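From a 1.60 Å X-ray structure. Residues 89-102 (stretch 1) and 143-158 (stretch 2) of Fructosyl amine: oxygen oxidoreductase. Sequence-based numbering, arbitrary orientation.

Stretch 1, residues 89-102: PYYHDTGLLMSACS
Stretch 2 (143-158) FPGWKGYFARSGAGWA

The two stretches pair as antiparallel β-strands in two ladders, joined by a loop region where the register shifts by two residues. In the longer ladder, strands 96-100 and 147-151 run at 165° with axes 4.5 Å apart at closest approach. Leu96 pairs with Ala151, Met98 with Tyr149 and Ala100 with Lys147 as hydrogen-bonded pairs, each closed by reciprocal bonds: Leu96 N to Ala151 O and Ala151 N to Leu96 O (both 2.9 Å), Met98 N to Tyr149 O (3.0 Å) and Tyr149 N to Met98 O (2.8 Å), Ala100 N to Lys147 O (2.9 Å) and Lys147 N to Ala100 O (3.0 Å). Leu97-Phe150 and Ser99-Gly148 alternate with them as non-hydrogen-bonded pairs, their CA atoms 4.4 and 3.8 Å apart. The close approach at Gly148 leaves no room for a CB, which would clash with Met98 O and Ser99 CB. On the face bearing Leu97, its t,p side chain brings CB to 4.2 Å from CD1 of Phe150 (chi1 t) and CD2 to 4.2 Å from CZ3 of Trp146 (chi1 m).

The second ladder pairs His92 with Trp157 through His92 N to Trp157 O (2.7 Å) and Trp157 N to His92 O (3.0 Å). The neighbouring Tyr91-Ala158 pair is non-hydrogen-bonded. With chi1 m for His92 and p for Trp157, the imidazole lies in an offset stack on the indole six-membered ring, centroids 3.9 Å apart and planes at 3°.

Between the ladders, Gly95 (phi/psi 82/171) donates from N to Ala155 O (2.9 Å); its conformation itself calls for glycine, and a CB would strike Ala151 O and Arg152 O. Asp93 (chi1 t) accepts a 2.6 Å bond at OD1 from Tyr91 OH, and a weak one at OD1 from Gly154 N (2.9 Å). A water bridges Asp93 O and Arg152 O, 2.7 Å from each.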

# COMPACT_ATOMS: atom_id res chain seq x y z
N PRO A 89 3.10 -0.98 -19.01
CA PRO A 89 3.72 0.34 -19.22
C PRO A 89 4.26 1.00 -17.95
O PRO A 89 5.07 1.94 -18.06
CB PRO A 89 2.55 1.19 -19.75
CG PRO A 89 1.63 0.19 -20.42
CD PRO A 89 1.71 -1.03 -19.52
N TYR A 90 3.80 0.54 -16.79
CA TYR A 90 4.03 1.25 -15.52
C TYR A 90 5.09 0.60 -14.67
O TYR A 90 5.49 1.19 -13.66
CB TYR A 90 2.72 1.41 -14.73
CG TYR A 90 1.67 1.99 -15.63
CD1 TYR A 90 1.83 3.25 -16.17
CD2 TYR A 90 0.57 1.23 -16.05
CE1 TYR A 90 0.91 3.78 -17.08
CE2 TYR A 90 -0.36 1.74 -16.95
CZ TYR A 90 -0.18 3.02 -17.48
OH TYR A 90 -1.11 3.52 -18.38
N TYR A 91 5.56 -0.58 -15.08
CA TYR A 91 6.56 -1.32 -14.32
C TYR A 91 7.97 -1.10 -14.84
O TYR A 91 8.23 -1.25 -16.05
CB TYR A 91 6.24 -2.82 -14.29
CG TYR A 91 7.33 -3.64 -13.62
CD1 TYR A 91 7.68 -3.41 -12.28
CD2 TYR A 91 8.04 -4.60 -14.33
CE1 TYR A 91 8.70 -4.15 -11.67
CE2 TYR A 91 9.04 -5.35 -13.73
CZ TYR A 91 9.37 -5.11 -12.40
OH TYR A 91 10.38 -5.83 -11.81
N HIS A 92 8.89 -0.77 -13.93
CA HIS A 92 10.28 -0.46 -14.26
C HIS A 92 11.20 -1.42 -13.52
O HIS A 92 11.35 -1.33 -12.30
CB HIS A 92 10.61 0.97 -13.85
CG HIS A 92 9.78 1.99 -14.56
ND1 HIS A 92 10.27 2.77 -15.59
CD2 HIS A 92 8.50 2.38 -14.38
CE1 HIS A 92 9.32 3.58 -16.01
NE2 HIS A 92 8.23 3.37 -15.29
N ASP A 93 11.80 -2.33 -14.27
CA ASP A 93 12.64 -3.39 -13.70
C ASP A 93 14.05 -2.85 -13.48
O ASP A 93 14.99 -3.17 -14.22
CB ASP A 93 12.65 -4.57 -14.68
CG ASP A 93 13.18 -5.85 -14.06
OD1 ASP A 93 12.68 -6.25 -12.99
OD2 ASP A 93 14.05 -6.48 -14.68
N THR A 94 14.20 -2.00 -12.45
CA THR A 94 15.46 -1.29 -12.19
C THR A 94 16.39 -2.08 -11.30
O THR A 94 17.55 -1.69 -11.11
CB THR A 94 15.22 0.03 -11.40
OG1 THR A 94 14.47 -0.27 -10.20
CG2 THR A 94 14.45 1.03 -12.26
N GLY A 95 15.87 -3.15 -10.71
CA GLY A 95 16.54 -3.79 -9.60
C GLY A 95 16.28 -3.09 -8.27
O GLY A 95 15.70 -1.99 -8.20
N LEU A 96 16.72 -3.74 -7.20
CA LEU A 96 16.36 -3.35 -5.84
C LEU A 96 17.43 -3.78 -4.86
O LEU A 96 17.82 -4.95 -4.84
CB LEU A 96 15.04 -4.03 -5.46
CG LEU A 96 14.61 -4.05 -3.98
CD1 LEU A 96 14.32 -2.64 -3.49
CD2 LEU A 96 13.38 -4.94 -3.81
N LEU A 97 17.87 -2.85 -4.03
CA LEU A 97 18.76 -3.15 -2.92
C LEU A 97 17.89 -3.29 -1.68
O LEU A 97 17.11 -2.38 -1.37
CB LEU A 97 19.78 -2.01 -2.71
CG LEU A 97 20.54 -2.15 -1.38
CD1 LEU A 97 21.59 -3.26 -1.52
CD2 LEU A 97 21.16 -0.85 -0.93
N MSE A 98 18.03 -4.42 -0.98
CA MSE A 98 17.38 -4.63 0.33
C MSE A 98 18.47 -4.79 1.38
O MSE A 98 19.33 -5.66 1.25
CB MSE A 98 16.51 -5.88 0.29
CG MSE A 98 15.26 -5.73 -0.58
SE MSE A 98 14.07 -4.46 0.23
CE MSE A 98 13.58 -5.48 1.83
N SER A 99 18.44 -3.96 2.42
CA SER A 99 19.56 -3.91 3.39
C SER A 99 19.06 -3.64 4.80
O SER A 99 17.89 -3.31 5.00
CB SER A 99 20.56 -2.84 2.98
OG SER A 99 19.95 -1.57 2.94
N ALA A 100 19.95 -3.83 5.78
CA ALA A 100 19.66 -3.54 7.18
C ALA A 100 20.98 -3.22 7.89
O ALA A 100 22.03 -3.21 7.25
CB ALA A 100 18.94 -4.71 7.85
N CYS A 101 20.90 -2.95 9.19
CA CYS A 101 22.09 -2.54 9.95
C CYS A 101 22.33 -3.36 11.22
O CYS A 101 23.44 -3.85 11.47
CB CYS A 101 21.99 -1.07 10.32
SG CYS A 101 21.97 0.03 8.91
N SER A 102 21.28 -3.48 12.04
CA SER A 102 21.38 -4.16 13.33
C SER A 102 21.25 -5.68 13.19
O SER A 102 20.81 -6.18 12.14
CB SER A 102 20.32 -3.62 14.29
OG SER A 102 19.03 -4.11 13.97
N PHE A 143 27.04 4.99 3.93
CA PHE A 143 26.26 3.78 4.20
C PHE A 143 26.72 3.05 5.49
O PHE A 143 27.05 1.87 5.45
CB PHE A 143 26.33 2.84 2.99
CG PHE A 143 25.69 3.41 1.75
CD1 PHE A 143 24.36 3.11 1.43
CD2 PHE A 143 26.41 4.24 0.89
CE1 PHE A 143 23.75 3.63 0.28
CE2 PHE A 143 25.81 4.76 -0.27
CZ PHE A 143 24.48 4.46 -0.57
N PRO A 144 26.76 3.77 6.62
CA PRO A 144 27.42 3.23 7.81
C PRO A 144 26.71 2.00 8.37
O PRO A 144 25.54 2.06 8.75
CB PRO A 144 27.38 4.39 8.81
CG PRO A 144 26.27 5.26 8.36
CD PRO A 144 26.18 5.11 6.86
N GLY A 145 27.43 0.88 8.40
CA GLY A 145 26.89 -0.37 8.90
C GLY A 145 25.88 -1.07 8.00
O GLY A 145 25.34 -2.11 8.37
N TRP A 146 25.59 -0.50 6.82
CA TRP A 146 24.63 -1.14 5.90
C TRP A 146 25.19 -2.46 5.38
O TRP A 146 26.35 -2.53 4.99
CB TRP A 146 24.33 -0.25 4.70
CG TRP A 146 23.48 0.95 4.95
CD1 TRP A 146 23.55 1.83 6.01
CD2 TRP A 146 22.45 1.46 4.09
NE1 TRP A 146 22.63 2.83 5.86
CE2 TRP A 146 21.94 2.63 4.69
CE3 TRP A 146 21.90 1.01 2.87
CZ2 TRP A 146 20.89 3.37 4.11
CZ3 TRP A 146 20.88 1.76 2.29
CH2 TRP A 146 20.38 2.91 2.91
N LYS A 147 24.35 -3.49 5.40
CA LYS A 147 24.67 -4.76 4.80
C LYS A 147 23.42 -5.22 4.08
O LYS A 147 22.32 -5.10 4.62
CB LYS A 147 25.02 -5.80 5.86
CG LYS A 147 25.53 -7.10 5.28
CD LYS A 147 25.80 -8.14 6.36
CE LYS A 147 26.13 -9.49 5.73
NZ LYS A 147 24.93 -10.17 5.17
N GLY A 148 23.57 -5.76 2.89
CA GLY A 148 22.36 -6.16 2.18
C GLY A 148 22.57 -6.98 0.94
O GLY A 148 23.67 -7.49 0.69
N TYR A 149 21.48 -7.11 0.18
CA TYR A 149 21.44 -7.94 -1.01
C TYR A 149 20.87 -7.17 -2.18
O TYR A 149 19.80 -6.57 -2.07
CB TYR A 149 20.58 -9.18 -0.77
CG TYR A 149 21.12 -10.04 0.34
CD1 TYR A 149 22.21 -10.88 0.12
CD2 TYR A 149 20.57 -9.98 1.63
CE1 TYR A 149 22.73 -11.67 1.16
CE2 TYR A 149 21.08 -10.76 2.66
CZ TYR A 149 22.16 -11.60 2.42
OH TYR A 149 22.65 -12.36 3.46
N PHE A 150 21.59 -7.19 -3.30
CA PHE A 150 21.15 -6.49 -4.50
C PHE A 150 20.56 -7.44 -5.53
O PHE A 150 21.23 -8.39 -5.94
CB PHE A 150 22.31 -5.69 -5.11
CG PHE A 150 21.92 -4.89 -6.33
CD1 PHE A 150 20.90 -3.93 -6.28
CD2 PHE A 150 22.60 -5.07 -7.55
CE1 PHE A 150 20.55 -3.19 -7.42
CE2 PHE A 150 22.25 -4.33 -8.70
CZ PHE A 150 21.23 -3.39 -8.63
N ALA A 151 19.32 -7.19 -5.92
CA ALA A 151 18.69 -7.91 -7.02
C ALA A 151 18.87 -7.02 -8.24
O ALA A 151 18.34 -5.91 -8.31
CB ALA A 151 17.20 -8.17 -6.73
N ARG A 152 19.64 -7.52 -9.20
CA ARG A 152 19.96 -6.75 -10.40
C ARG A 152 18.75 -6.50 -11.29
O ARG A 152 18.66 -5.46 -11.98
CB ARG A 152 21.04 -7.46 -11.23
CG ARG A 152 22.34 -7.75 -10.46
CD ARG A 152 23.31 -8.43 -11.40
NE ARG A 152 24.61 -8.81 -10.84
CZ ARG A 152 25.73 -8.11 -11.00
NH1 ARG A 152 25.70 -6.96 -11.66
NH2 ARG A 152 26.87 -8.56 -10.48
N SER A 153 17.84 -7.47 -11.30
CA SER A 153 16.60 -7.40 -12.08
C SER A 153 15.57 -8.29 -11.40
O SER A 153 15.88 -8.90 -10.39
CB SER A 153 16.86 -7.87 -13.51
OG SER A 153 17.23 -9.23 -13.52
N GLY A 154 14.36 -8.36 -11.96
CA GLY A 154 13.29 -9.17 -11.36
C GLY A 154 12.62 -8.47 -10.17
O GLY A 154 11.85 -9.09 -9.43
N ALA A 155 12.93 -7.19 -10.02
CA ALA A 155 12.35 -6.33 -8.98
C ALA A 155 12.55 -4.90 -9.41
O ALA A 155 13.46 -4.60 -10.18
CB ALA A 155 13.05 -6.56 -7.65
N GLY A 156 11.72 -4.01 -8.91
CA GLY A 156 11.83 -2.64 -9.33
C GLY A 156 10.72 -1.82 -8.75
O GLY A 156 10.39 -1.95 -7.56
N TRP A 157 10.18 -0.93 -9.58
CA TRP A 157 9.11 -0.06 -9.12
C TRP A 157 8.03 0.14 -10.18
O TRP A 157 8.27 -0.07 -11.37
CB TRP A 157 9.69 1.28 -8.65
CG TRP A 157 10.33 2.09 -9.74
CD1 TRP A 157 11.64 2.03 -10.17
CD2 TRP A 157 9.69 3.09 -10.54
NE1 TRP A 157 11.85 2.95 -11.18
CE2 TRP A 157 10.67 3.62 -11.41
CE3 TRP A 157 8.39 3.62 -10.58
CZ2 TRP A 157 10.38 4.63 -12.36
CZ3 TRP A 157 8.11 4.64 -11.50
CH2 TRP A 157 9.10 5.13 -12.37
N ALA A 158 6.83 0.51 -9.73
CA ALA A 158 5.73 0.85 -10.65
C ALA A 158 5.28 2.27 -10.43
O ALA A 158 5.29 2.75 -9.29
CB ALA A 158 4.54 -0.07 -10.44
O HOH W 1 17.51 -4.25 -14.10
O HOH W 2 17.13 -7.17 -3.00
O HOH W 3 25.97 -3.75 10.28